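Side-chain contacts in ZmpA Glycopeptidase (Clostridium perfringens, PDB 6XSX), which probably cleaves glycosylated proteins as a metalloprotease, this chain being the M60 catalytic module of a longer multidomain enzyme: residues P146-G151 and K204-T209; V178-V181 and T186-N189; L196-N201 and G269-D274; W48-Y53 and D180-K185. One frame throughout, in Å; residues are numbered along the deposited sequence.

Interaction 1 of 4, residues P146-G151 and K204-T209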
loop_
_atom_site.group_PDB
_atom_site.type_symbol
_atom_site.label_atom_id
_atom_site.label_comp_id
_atom_site.label_asym_id
_atom_site.label_seq_id
_atom_site.Cartn_x
_atom_site.Cartn_y
_atom_site.Cartn_z
ATOM N N PRO A 146 -24.069 8.682 -12.383
ATOM C CA PRO A 146 -23.605 9.570 -11.313
ATOM C C PRO A 146 -22.123 9.411 -10.984
ATOM O O PRO A 146 -21.599 8.301 -10.862
ATOM C CB PRO A 146 -24.460 9.198 -10.100
ATOM C CG PRO A 146 -24.902 7.768 -10.379
ATOM C CD PRO A 146 -24.930 7.602 -11.890
ATOM N N ASN A 147 -21.458 10.557 -10.866
ATOM C CA ASN A 147 -20.021 10.602 -10.678
ATOM C C ASN A 147 -19.692 11.918 -9.984
ATOM O O ASN A 147 -20.377 12.909 -10.202
ATOM C CB ASN A 147 -19.268 10.493 -12.015
ATOM C CG ASN A 147 -19.557 11.657 -12.936
ATOM O OD1 ASN A 147 -20.587 11.693 -13.615
ATOM N ND2 ASN A 147 -18.682 12.645 -12.926
ATOM N N TYR A 148 -18.648 11.907 -9.152
ATOM C CA TYR A 148 -18.148 13.123 -8.536
ATOM C C TYR A 148 -16.743 13.386 -9.061
ATOM O O TYR A 148 -15.892 12.497 -9.020
ATOM C CB TYR A 148 -18.115 12.978 -7.011
ATOM C CG TYR A 148 -17.470 14.134 -6.293
ATOM C CD1 TYR A 148 -18.237 15.179 -5.792
ATOM C CD2 TYR A 148 -16.093 14.186 -6.108
ATOM C CE1 TYR A 148 -17.650 16.241 -5.123
ATOM C CE2 TYR A 148 -15.491 15.238 -5.434
ATOM C CZ TYR A 148 -16.275 16.272 -4.950
ATOM O OH TYR A 148 -15.691 17.320 -4.297
ATOM N N ILE A 149 -16.513 14.619 -9.533
ATOM C CA ILE A 149 -15.197 15.014 -10.004
ATOM C C ILE A 149 -14.695 16.148 -9.118
ATOM O O ILE A 149 -15.269 17.237 -9.118
ATOM C CB ILE A 149 -15.205 15.409 -11.494
ATOM C CG1 ILE A 149 -15.743 14.273 -12.372
ATOM C CG2 ILE A 149 -13.801 15.831 -11.906
ATOM C CD1 ILE A 149 -15.958 14.638 -13.828
ATOM N N LYS A 150 -13.622 15.864 -8.373
ATOM C CA LYS A 150 -13.049 16.830 -7.458
ATOM C C LYS A 150 -12.648 18.061 -8.261
ATOM O O LYS A 150 -12.026 17.939 -9.318
ATOM C CB LYS A 150 -11.883 16.198 -6.689
ATOM C CG LYS A 150 -10.962 17.163 -5.949
ATOM C CD LYS A 150 -9.931 16.440 -5.097
ATOM C CE LYS A 150 -8.968 17.370 -4.381
ATOM N NZ LYS A 150 -8.111 16.618 -3.429
ATOM N N GLY A 151 -13.056 19.232 -7.760
ATOM C CA GLY A 151 -12.710 20.502 -8.367
ATOM C C GLY A 151 -13.794 20.980 -9.326
ATOM O O GLY A 151 -13.732 22.093 -9.825
ATOM N N LYS A 204 -22.064 10.839 5.137
ATOM C CA LYS A 204 -20.818 11.203 4.486
ATOM C C LYS A 204 -21.116 11.614 3.051
ATOM O O LYS A 204 -22.192 11.321 2.542
ATOM C CB LYS A 204 -19.834 10.034 4.538
ATOM C CG LYS A 204 -19.179 9.825 5.894
ATOM C CD LYS A 204 -18.253 8.639 5.925
ATOM C CE LYS A 204 -17.618 8.440 7.285
ATOM N NZ LYS A 204 -16.993 9.696 7.763
ATOM N N LEU A 205 -20.153 12.299 2.426
ATOM C CA LEU A 205 -20.335 12.845 1.092
ATOM C C LEU A 205 -19.165 12.433 0.198
ATOM O O LEU A 205 -18.052 12.187 0.675
ATOM C CB LEU A 205 -20.489 14.370 1.192
ATOM C CG LEU A 205 -21.688 14.870 2.010
ATOM C CD1 LEU A 205 -21.464 16.290 2.506
ATOM C CD2 LEU A 205 -22.993 14.790 1.222
ATOM N N PRO A 206 -19.387 12.309 -1.134
ATOM C CA PRO A 206 -18.327 11.902 -2.057
ATOM C C PRO A 206 -17.100 12.809 -2.064
ATOM O O PRO A 206 -16.000 12.344 -2.355
ATOM C CB PRO A 206 -18.980 11.898 -3.451
ATOM C CG PRO A 206 -20.315 12.600 -3.279
ATOM C CD PRO A 206 -20.677 12.507 -1.808
ATOM N N SER A 207 -17.280 14.102 -1.765
ATOM C CA SER A 207 -16.146 15.016 -1.752
ATOM C C SER A 207 -15.062 14.510 -0.800
ATOM O O SER A 207 -13.870 14.711 -1.047
ATOM C CB SER A 207 -16.560 16.420 -1.410
ATOM O OG SER A 207 -17.110 16.452 -0.101
ATOM N N GLU A 208 -15.491 13.828 0.272
ATOM C CA GLU A 208 -14.586 13.288 1.276
ATOM C C GLU A 208 -13.892 12.021 0.763
ATOM O O GLU A 208 -12.722 11.771 1.072
ATOM C CB GLU A 208 -15.353 13.002 2.563
ATOM C CG GLU A 208 -14.476 12.423 3.654
ATOM C CD GLU A 208 -15.205 12.147 4.960
ATOM O OE1 GLU A 208 -16.353 11.642 4.910
ATOM O OE2 GLU A 208 -14.623 12.441 6.025
ATOM N N THR A 209 -14.626 11.219 -0.014
ATOM C CA THR A 209 -14.042 10.048 -0.648
ATOM C C THR A 209 -12.854 10.478 -1.499
ATOM O O THR A 209 -11.812 9.834 -1.480
ATOM C CB THR A 209 -15.051 9.293 -1.528
ATOM O OG1 THR A 209 -16.076 8.819 -0.657
ATOM C CG2 THR A 209 -14.416 8.119 -2.245
HETATM O O HOH W 1 -13.209 16.547 -3.114
#

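Interaction 2 of 4, residues V178-V181 and T186-N189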
loop_
_atom_site.group_PDB
_atom_site.type_symbol
_atom_site.label_atom_id
_atom_site.label_comp_id
_atom_site.label_asym_id
_atom_site.label_seq_id
_atom_site.Cartn_x
_atom_site.Cartn_y
_atom_site.Cartn_z
ATOM N N VAL A 178 -23.645 1.782 -11.211
ATOM C CA VAL A 178 -22.298 2.331 -11.111
ATOM C C VAL A 178 -22.327 3.744 -10.533
ATOM O O VAL A 178 -23.177 4.544 -10.923
ATOM C CB VAL A 178 -21.562 2.329 -12.469
ATOM C CG1 VAL A 178 -22.311 3.114 -13.541
ATOM C CG2 VAL A 178 -20.146 2.868 -12.343
ATOM N N PHE A 179 -21.343 4.035 -9.660
ATOM C CA PHE A 179 -21.007 5.385 -9.226
ATOM C C PHE A 179 -19.490 5.533 -9.146
ATOM O O PHE A 179 -18.816 4.676 -8.565
ATOM C CB PHE A 179 -21.647 5.690 -7.867
ATOM C CG PHE A 179 -21.239 7.010 -7.272
ATOM C CD1 PHE A 179 -21.761 8.203 -7.757
ATOM C CD2 PHE A 179 -20.324 7.066 -6.231
ATOM C CE1 PHE A 179 -21.373 9.421 -7.213
ATOM C CE2 PHE A 179 -19.929 8.282 -5.693
ATOM C CZ PHE A 179 -20.463 9.458 -6.177
ATOM N N ASP A 180 -18.961 6.624 -9.725
ATOM C CA ASP A 180 -17.519 6.854 -9.736
ATOM C C ASP A 180 -17.175 8.112 -8.950
ATOM O O ASP A 180 -17.852 9.125 -9.095
ATOM C CB ASP A 180 -16.958 7.000 -11.155
ATOM C CG ASP A 180 -16.761 5.691 -11.909
ATOM O OD1 ASP A 180 -16.703 4.637 -11.255
ATOM O OD2 ASP A 180 -16.652 5.734 -13.152
ATOM N N VAL A 181 -16.083 8.046 -8.172
ATOM C CA VAL A 181 -15.458 9.235 -7.607
ATOM C C VAL A 181 -14.085 9.422 -8.248
ATOM O O VAL A 181 -13.210 8.564 -8.092
ATOM C CB VAL A 181 -15.295 9.145 -6.076
ATOM C CG1 VAL A 181 -14.766 10.455 -5.496
ATOM C CG2 VAL A 181 -16.583 8.719 -5.382
ATOM N N THR A 186 -6.959 9.677 -8.276
ATOM C CA THR A 186 -7.553 8.352 -8.151
ATOM C C THR A 186 -8.949 8.277 -8.757
ATOM O O THR A 186 -9.593 9.300 -9.039
ATOM C CB THR A 186 -7.624 7.859 -6.696
ATOM O OG1 THR A 186 -8.821 8.386 -6.120
ATOM C CG2 THR A 186 -6.417 8.225 -5.855
ATOM N N LEU A 187 -9.387 7.023 -8.924
ATOM C CA LEU A 187 -10.757 6.654 -9.244
ATOM C C LEU A 187 -11.221 5.597 -8.242
ATOM O O LEU A 187 -10.506 4.631 -7.954
ATOM C CB LEU A 187 -10.850 6.141 -10.690
ATOM C CG LEU A 187 -12.148 5.418 -11.075
ATOM C CD1 LEU A 187 -13.369 6.305 -10.856
ATOM C CD2 LEU A 187 -12.106 4.921 -12.518
ATOM N N VAL A 188 -12.408 5.828 -7.676
ATOM C CA VAL A 188 -13.097 4.822 -6.883
ATOM C C VAL A 188 -14.394 4.470 -7.615
ATOM O O VAL A 188 -15.259 5.325 -7.801
ATOM C CB VAL A 188 -13.370 5.320 -5.446
ATOM C CG1 VAL A 188 -14.282 4.375 -4.673
ATOM C CG2 VAL A 188 -12.083 5.569 -4.667
ATOM N N ASN A 189 -14.508 3.196 -8.008
ATOM C CA ASN A 189 -15.595 2.674 -8.820
ATOM C C ASN A 189 -16.368 1.643 -8.000
ATOM O O ASN A 189 -15.804 0.607 -7.642
ATOM C CB ASN A 189 -15.034 2.049 -10.103
ATOM C CG ASN A 189 -16.042 1.231 -10.883
ATOM O OD1 ASN A 189 -16.109 0.007 -10.732
ATOM N ND2 ASN A 189 -16.822 1.898 -11.719
HETATM O O HOH W 2 -11.634 9.124 -5.517
#

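Interaction 3 of 4, residues L196-N201 and G269-D274. With EDO (1,2-ethanediol), chain H.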
loop_
_atom_site.group_PDB
_atom_site.type_symbol
_atom_site.label_atom_id
_atom_site.label_comp_id
_atom_site.label_asym_id
_atom_site.label_seq_id
_atom_site.Cartn_x
_atom_site.Cartn_y
_atom_site.Cartn_z
ATOM N N LEU A 196 -25.219 5.147 -2.698
ATOM C CA LEU A 196 -26.260 6.041 -2.209
ATOM C C LEU A 196 -26.631 5.679 -0.767
ATOM O O LEU A 196 -26.762 6.567 0.073
ATOM C CB LEU A 196 -27.468 6.019 -3.155
ATOM C CG LEU A 196 -28.697 6.784 -2.659
ATOM C CD1 LEU A 196 -28.396 8.270 -2.454
ATOM C CD2 LEU A 196 -29.866 6.610 -3.615
ATOM N N ASN A 197 -26.757 4.371 -0.501
ATOM C CA ASN A 197 -27.072 3.837 0.814
ATOM C C ASN A 197 -25.969 4.187 1.813
ATOM O O ASN A 197 -26.259 4.585 2.938
ATOM C CB ASN A 197 -27.274 2.319 0.777
ATOM C CG ASN A 197 -28.679 1.892 0.396
ATOM O OD1 ASN A 197 -29.588 2.718 0.295
ATOM N ND2 ASN A 197 -28.863 0.598 0.165
ATOM N N TRP A 198 -24.707 4.041 1.395
ATOM C CA TRP A 198 -23.572 4.185 2.295
ATOM C C TRP A 198 -23.385 5.640 2.730
ATOM O O TRP A 198 -23.204 5.911 3.915
ATOM C CB TRP A 198 -22.296 3.595 1.673
ATOM C CG TRP A 198 -21.134 3.553 2.618
ATOM C CD1 TRP A 198 -20.800 2.518 3.438
ATOM C CD2 TRP A 198 -20.165 4.593 2.862
ATOM N NE1 TRP A 198 -19.680 2.828 4.156
ATOM C CE2 TRP A 198 -19.261 4.092 3.825
ATOM C CE3 TRP A 198 -19.949 5.879 2.348
ATOM C CZ2 TRP A 198 -18.175 4.835 4.294
ATOM C CZ3 TRP A 198 -18.863 6.603 2.790
ATOM C CH2 TRP A 198 -17.994 6.093 3.760
ATOM N N TYR A 199 -23.444 6.574 1.777
ATOM C CA TYR A 199 -23.323 7.990 2.081
ATOM C C TYR A 199 -24.437 8.416 3.041
ATOM O O TYR A 199 -24.166 9.089 4.036
ATOM C CB TYR A 199 -23.271 8.839 0.802
ATOM C CG TYR A 199 -21.980 8.751 0.020
ATOM C CD1 TYR A 199 -20.759 9.102 0.589
ATOM C CD2 TYR A 199 -21.972 8.326 -1.299
ATOM C CE1 TYR A 199 -19.569 9.020 -0.122
ATOM C CE2 TYR A 199 -20.791 8.239 -2.027
ATOM C CZ TYR A 199 -19.586 8.584 -1.438
ATOM O OH TYR A 199 -18.427 8.495 -2.156
ATOM N N LYS A 200 -25.681 8.000 2.752
ATOM C CA LYS A 200 -26.826 8.406 3.554
ATOM C C LYS A 200 -26.734 7.819 4.961
ATOM O O LYS A 200 -26.842 8.572 5.927
ATOM C CB LYS A 200 -28.149 8.111 2.838
ATOM C CG LYS A 200 -28.427 8.996 1.629
ATOM C CD LYS A 200 -29.876 9.023 1.195
ATOM C CE LYS A 200 -30.452 7.639 0.980
ATOM N NZ LYS A 200 -31.653 7.687 0.117
ATOM N N ASN A 201 -26.504 6.498 5.071
ATOM C CA ASN A 201 -26.495 5.817 6.361
ATOM C C ASN A 201 -25.331 6.272 7.239
ATOM O O ASN A 201 -25.383 6.106 8.458
ATOM C CB ASN A 201 -26.455 4.291 6.237
ATOM C CG ASN A 201 -27.661 3.710 5.530
ATOM O OD1 ASN A 201 -28.704 4.355 5.421
ATOM N ND2 ASN A 201 -27.524 2.493 5.030
ATOM N N GLY A 269 -15.626 0.120 2.512
ATOM C CA GLY A 269 -14.199 0.334 2.720
ATOM C C GLY A 269 -13.609 1.262 1.655
ATOM O O GLY A 269 -12.812 2.155 1.961
ATOM N N ALA A 270 -14.026 1.044 0.400
ATOM C CA ALA A 270 -13.545 1.810 -0.738
ATOM C C ALA A 270 -13.977 3.274 -0.614
ATOM O O ALA A 270 -13.156 4.177 -0.786
ATOM C CB ALA A 270 -14.034 1.191 -2.032
ATOM N N LEU A 271 -15.266 3.491 -0.327
ATOM C CA LEU A 271 -15.843 4.825 -0.255
ATOM C C LEU A 271 -15.310 5.567 0.968
ATOM O O LEU A 271 -15.117 6.782 0.924
ATOM C CB LEU A 271 -17.371 4.713 -0.230
ATOM C CG LEU A 271 -18.010 4.291 -1.557
ATOM C CD1 LEU A 271 -19.496 4.011 -1.397
ATOM C CD2 LEU A 271 -17.787 5.349 -2.634
ATOM N N GLY A 272 -15.078 4.820 2.048
ATOM C CA GLY A 272 -14.490 5.354 3.268
ATOM C C GLY A 272 -12.979 5.547 3.165
ATOM O O GLY A 272 -12.385 6.182 4.029
ATOM N N VAL A 273 -12.365 5.028 2.093
ATOM C CA VAL A 273 -10.922 5.107 1.908
ATOM C C VAL A 273 -10.213 4.437 3.088
ATOM O O VAL A 273 -9.317 5.005 3.718
ATOM C CB VAL A 273 -10.452 6.554 1.657
ATOM C CG1 VAL A 273 -9.012 6.592 1.177
ATOM C CG2 VAL A 273 -11.342 7.261 0.640
ATOM N N ASP A 274 -10.617 3.190 3.352
ATOM C CA ASP A 274 -9.996 2.301 4.321
ATOM C C ASP A 274 -8.497 2.224 4.050
ATOM O O ASP A 274 -8.102 1.979 2.916
ATOM C CB ASP A 274 -10.636 0.916 4.193
ATOM C CG ASP A 274 -10.174 -0.105 5.221
ATOM O OD1 ASP A 274 -8.992 -0.509 5.168
ATOM O OD2 ASP A 274 -11.004 -0.506 6.052
HETATM C C1 EDO H . -7.363 2.822 -0.052
HETATM O O1 EDO H . -8.755 2.782 0.285
HETATM C C2 EDO H . -6.992 2.880 -1.500
HETATM O O2 EDO H . -7.561 1.864 -2.331
#

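Interaction 4 of 4, residues W48-Y53 and D180-K185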
loop_
_atom_site.group_PDB
_atom_site.type_symbol
_atom_site.label_atom_id
_atom_site.label_comp_id
_atom_site.label_asym_id
_atom_site.label_seq_id
_atom_site.Cartn_x
_atom_site.Cartn_y
_atom_site.Cartn_z
ATOM N N TRP A 48 -7.012 6.759 -16.948
ATOM C CA TRP A 48 -8.399 6.961 -17.326
ATOM C C TRP A 48 -8.912 8.316 -16.834
ATOM O O TRP A 48 -8.723 8.660 -15.668
ATOM C CB TRP A 48 -9.274 5.837 -16.761
ATOM C CG TRP A 48 -8.905 4.468 -17.231
ATOM C CD1 TRP A 48 -8.062 4.126 -18.252
ATOM C CD2 TRP A 48 -9.433 3.243 -16.718
ATOM N NE1 TRP A 48 -8.010 2.766 -18.387
ATOM C CE2 TRP A 48 -8.847 2.198 -17.463
ATOM C CE3 TRP A 48 -10.351 2.937 -15.714
ATOM C CZ2 TRP A 48 -9.131 0.858 -17.211
ATOM C CZ3 TRP A 48 -10.626 1.613 -15.459
ATOM C CH2 TRP A 48 -10.026 0.592 -16.202
ATOM N N GLN A 49 -9.607 9.036 -17.730
ATOM C CA GLN A 49 -10.158 10.356 -17.432
ATOM C C GLN A 49 -11.667 10.347 -17.660
ATOM O O GLN A 49 -12.153 9.619 -18.528
ATOM C CB GLN A 49 -9.439 11.447 -18.223
ATOM C CG GLN A 49 -7.933 11.488 -17.968
ATOM C CD GLN A 49 -7.570 11.718 -16.519
ATOM O OE1 GLN A 49 -8.191 12.506 -15.817
ATOM N NE2 GLN A 49 -6.538 11.035 -16.057
ATOM N N PRO A 50 -12.435 11.102 -16.829
ATOM C CA PRO A 50 -13.900 11.025 -16.797
ATOM C C PRO A 50 -14.617 11.497 -18.057
ATOM O O PRO A 50 -14.157 12.430 -18.719
ATOM C CB PRO A 50 -14.300 11.995 -15.668
ATOM C CG PRO A 50 -13.108 12.928 -15.521
ATOM C CD PRO A 50 -11.908 12.058 -15.833
ATOM N N THR A 51 -15.738 10.823 -18.372
ATOM C CA THR A 51 -16.685 11.302 -19.366
ATOM C C THR A 51 -18.061 11.486 -18.737
ATOM O O THR A 51 -18.816 12.339 -19.183
ATOM C CB THR A 51 -16.798 10.389 -20.595
ATOM O OG1 THR A 51 -17.640 9.283 -20.263
ATOM C CG2 THR A 51 -15.455 9.927 -21.128
ATOM N N GLY A 52 -18.388 10.652 -17.741
ATOM C CA GLY A 52 -19.687 10.687 -17.086
ATOM C C GLY A 52 -20.778 9.949 -17.867
ATOM O O GLY A 52 -21.957 10.055 -17.513
ATOM N N TYR A 53 -20.375 9.182 -18.898
ATOM C CA TYR A 53 -21.325 8.469 -19.739
ATOM C C TYR A 53 -21.351 6.972 -19.446
ATOM O O TYR A 53 -20.306 6.338 -19.293
ATOM C CB TYR A 53 -21.024 8.659 -21.225
ATOM C CG TYR A 53 -21.255 10.066 -21.719
ATOM C CD1 TYR A 53 -22.484 10.694 -21.551
ATOM C CD2 TYR A 53 -20.239 10.768 -22.346
ATOM C CE1 TYR A 53 -22.694 11.994 -21.991
ATOM C CE2 TYR A 53 -20.433 12.067 -22.794
ATOM C CZ TYR A 53 -21.659 12.683 -22.608
ATOM O OH TYR A 53 -21.854 13.957 -23.052
ATOM N N ASP A 180 -18.961 6.624 -9.725
ATOM C CA ASP A 180 -17.519 6.854 -9.736
ATOM C C ASP A 180 -17.175 8.112 -8.950
ATOM O O ASP A 180 -17.852 9.125 -9.095
ATOM C CB ASP A 180 -16.958 7.000 -11.155
ATOM C CG ASP A 180 -16.761 5.691 -11.909
ATOM O OD1 ASP A 180 -16.703 4.637 -11.255
ATOM O OD2 ASP A 180 -16.652 5.734 -13.152
ATOM N N VAL A 181 -16.083 8.046 -8.172
ATOM C CA VAL A 181 -15.458 9.235 -7.607
ATOM C C VAL A 181 -14.085 9.422 -8.248
ATOM O O VAL A 181 -13.210 8.564 -8.092
ATOM C CB VAL A 181 -15.295 9.145 -6.076
ATOM C CG1 VAL A 181 -14.766 10.455 -5.496
ATOM C CG2 VAL A 181 -16.583 8.719 -5.382
ATOM N N PHE A 182 -13.915 10.557 -8.939
ATOM C CA PHE A 182 -12.629 10.985 -9.469
ATOM C C PHE A 182 -12.024 12.035 -8.547
ATOM O O PHE A 182 -12.622 13.089 -8.322
ATOM C CB PHE A 182 -12.786 11.607 -10.859
ATOM C CG PHE A 182 -13.420 10.684 -11.867
ATOM C CD1 PHE A 182 -12.638 9.968 -12.755
ATOM C CD2 PHE A 182 -14.798 10.519 -11.912
ATOM C CE1 PHE A 182 -13.225 9.107 -13.675
ATOM C CE2 PHE A 182 -15.382 9.664 -12.836
ATOM C CZ PHE A 182 -14.593 8.959 -13.715
ATOM N N SER A 183 -10.837 11.722 -8.020
ATOM C CA SER A 183 -10.055 12.679 -7.253
ATOM C C SER A 183 -8.993 13.263 -8.179
ATOM O O SER A 183 -9.079 13.073 -9.393
ATOM C CB SER A 183 -9.462 12.016 -6.035
ATOM O OG SER A 183 -8.467 11.068 -6.406
ATOM N N ASP A 184 -7.995 13.967 -7.626
ATOM C CA ASP A 184 -6.904 14.434 -8.469
ATOM C C ASP A 184 -6.149 13.238 -9.045
ATOM O O ASP A 184 -5.774 13.247 -10.222
ATOM C CB ASP A 184 -5.985 15.434 -7.758
ATOM C CG ASP A 184 -6.673 16.756 -7.433
ATOM O OD1 ASP A 184 -7.640 17.117 -8.146
ATOM O OD2 ASP A 184 -6.252 17.409 -6.466
ATOM N N LYS A 185 -5.971 12.198 -8.218
ATOM C CA LYS A 185 -5.008 11.157 -8.545
ATOM C C LYS A 185 -5.657 9.780 -8.590
ATOM O O LYS A 185 -4.973 8.809 -8.878
ATOM C CB LYS A 185 -3.833 11.151 -7.554
ATOM C CG LYS A 185 -2.968 12.413 -7.527
ATOM C CD LYS A 185 -2.262 12.760 -8.832
ATOM C CE LYS A 185 -1.190 11.762 -9.231
ATOM N NZ LYS A 185 -0.321 12.289 -10.310
HETATM O O HOH W 3 -5.553 11.590 -12.954
#

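Interaction 1 of 4, residues P146-G151 and K204-T209
Y148 carries one whole side of this contact, and P206 and S207 share the other: a single tyrosine can seat the first turn of a helix on a strand. The apolar part begins at the root of the ring, where Y148 CB lies 3.8 Å from P206 CB and the tyrosine and proline side chains stand roughly perpendicular. Further out, one face of the ring is covered by the P206-S207 backbone together with P206 CB and S207 CB. P206 C stands 4.3 Å above the ring plane over its centre, and S207 N is displaced toward the rim. The far end is tighter, with Y148 CZ 3.4 Å from S207 CA and Y148 OH only 3.1 Å from S207 CB. With CG anti to the backbone N (chi1 174°), the ring lies over P206 and S207 and its hydroxyl comes to S207.

The polar link runs through a single bound water. It lies 2.9 Å from Y148 OH and donates a bond of 2.8 Å to S207 O, linking the phenol to the first turn without a direct bond between the segments. The hydroxyl of S207 is engaged elsewhere, with OG bonded to D155.

No salt bridge joins the two segments: K204 NZ pairs with E208 OE1 at 3.5 Å, and K150 with D214 further along the helix. The whole is a helix-on-sheet contact of an alpha/beta domain, with helix 206-224 laid against the mixed sheet of the M60 peptidase region at strand 143-149.

Interaction 2 of 4, residues V178-V181 and T186-N189
V181 and V188 face each other as the hydrogen-bonded antiparallel pair of a beta hairpin formed by strands 179-182 and 186-190. V181 N donates a hydrogen bond to V188 O, and V188 N donates one to V181 O, both 2.9 Å long. One residue further from the turn, D180 and N189 make the non-hydrogen-bonded pair, and here the side chains supply the bond that the backbone leaves out.

The aspartate side chain shows how. Its CB lies 3.7 Å from L187 CD1, the methyl that also rests against V181 O. D180 CG stays close to that same methyl, so the carboxylate has an apolar neighbour on its inner part. At the tip the two oxygens part company. D180 OD1 turns its syn lone pair to N189 ND2 and accepts a bond of 2.8 Å with an angle of 157° at the hydrogen. The acceptor lies close to the amide plane, although carboxylate and amide are themselves turned 54° apart. D180 OD2 is taken by the hydroxyls of Y145 and Y121 on other strands of the sheet. A buried carboxylate is thus satisfied at both oxygens, and its rotation is probably fixed by three partners.

On the other face of the sheet the valines give an apolar patch, their CB atoms 4.3 Å apart, under helix 206-224. N189 reaches its aspartate with CG anti to the backbone N (chi1 168°), which also brings ND2 to 3.5 Å from V178 CG2. Nearer the turn, a water donates to V181 O and lies 3.0 Å from T186 OG1.

Interaction 3 of 4, residues L196-N201 and G269-D274
The indole of W198 has L271 over one face and, at its edge in the ring plane, CD1 of the neighbouring Y199. L271 CB is 4.0 Å from the centroid of the six-membered ring and 18° off its normal, a CH-pi contact in which the leucine is shifted toward the CE3 and CZ3 rim. Leucine and indole run antiparallel alongside one another. Beyond the leucine, W198 CH2 comes within 3.6 Å of G272 N, approaching the bare backbone of a residue that has no side chain to hold it off.

Y199 meets the same leucine further out, at its CD2 methyl, which lies 3.2 Å from Y199 OH. CG of Y199 is anti to the carbonyl carbon (chi1 -73°), whereas that of W198 is anti to the backbone N. The two rings meet the leucine from neighbouring directions, W198 at CB and Y199 at CD2. T209 bonds both the Y199 hydroxyl and the carbonyl of L271, tying helix 206-224 to this junction.

Helix 267-272 ends here in a Schellman motif, with V273 at positive phi, D274 N bonded to G269 O at 2.8 Å and V273 N making a weak bond to A270 O. A 1,2-ethanediol, probably from the crystallisation liquor, donates to D274 O.

Between the segments themselves, cohesion is apolar and aromatic, so the fit depends on shape and on the CH-pi face contact, while the nearby polar bonds lie within the helix end or go to T209 of helix 206-224.

Interaction 4 of 4, residues W48-Y53 and D180-K185
P50 and F182 bring their CA atoms to 7.4 Å across a mixed beta sheet, from strands that are not neighbours in it. Strand 143-149 runs between 49-56 and 179-182, antiparallel to the first and parallel to the second, so the contact spans an intervening strand. Within the strand, just after P50, G52 has positive phi and Y53 N donates to T51 OG1 at 3.1 Å, an ST turn. The T51 hydroxyl also meets the carbonyl of L120 on strand 117-123.

The side-chain contact is a proline laid on an aromatic face. P50 CB sits 3.6 Å from the centroid of the F182 ring and 12° off its normal, almost directly above the centre, in a clear CH-pi arrangement. The pyrrolidine stays over the same face and runs toward the CD1-CE1 rim, with P50 CD 3.8 Å from F182 CD1. The phenylalanine turns its CG anti to the carbonyl carbon (chi1 -58°), which carries the ring across the intervening strand, where it touches Y145 and I149. R239 from a loop packs against both P50 and F182.

Polar contact between the segments is slight and indirect. The side-chain oxygen of Q49 is held by R239, while its nitrogen reaches toward the loop after F182 through a water. That water donates to D184 O at 3.2 Å and accepts from Q49 NE2 in a weak bond of 3.3 Å.

In the fold
Interactions 1, 2 and 4 gather on one mixed sheet, and interactions 2 and 4 share strand 179-182. On that strand, interaction 2 pairs backbones with the neighbour 186-190, whereas interaction 4 passes over strand 143-149 by proline-aromatic contact. Interaction 1 uses that middle strand from the helix-covered side; Y148 joins it to strand 179-182 through backbone bonds with D180 and F182. Interaction 3 joins two helices and is linked to interaction 1 through T209. Interactions 1 and 2 are buried, 3 and 4 partly so. Direct hydrogen bonds cross only interaction 2, waters bridge interactions 1, 2 and 4, and interaction 3 is apolar and aromatic.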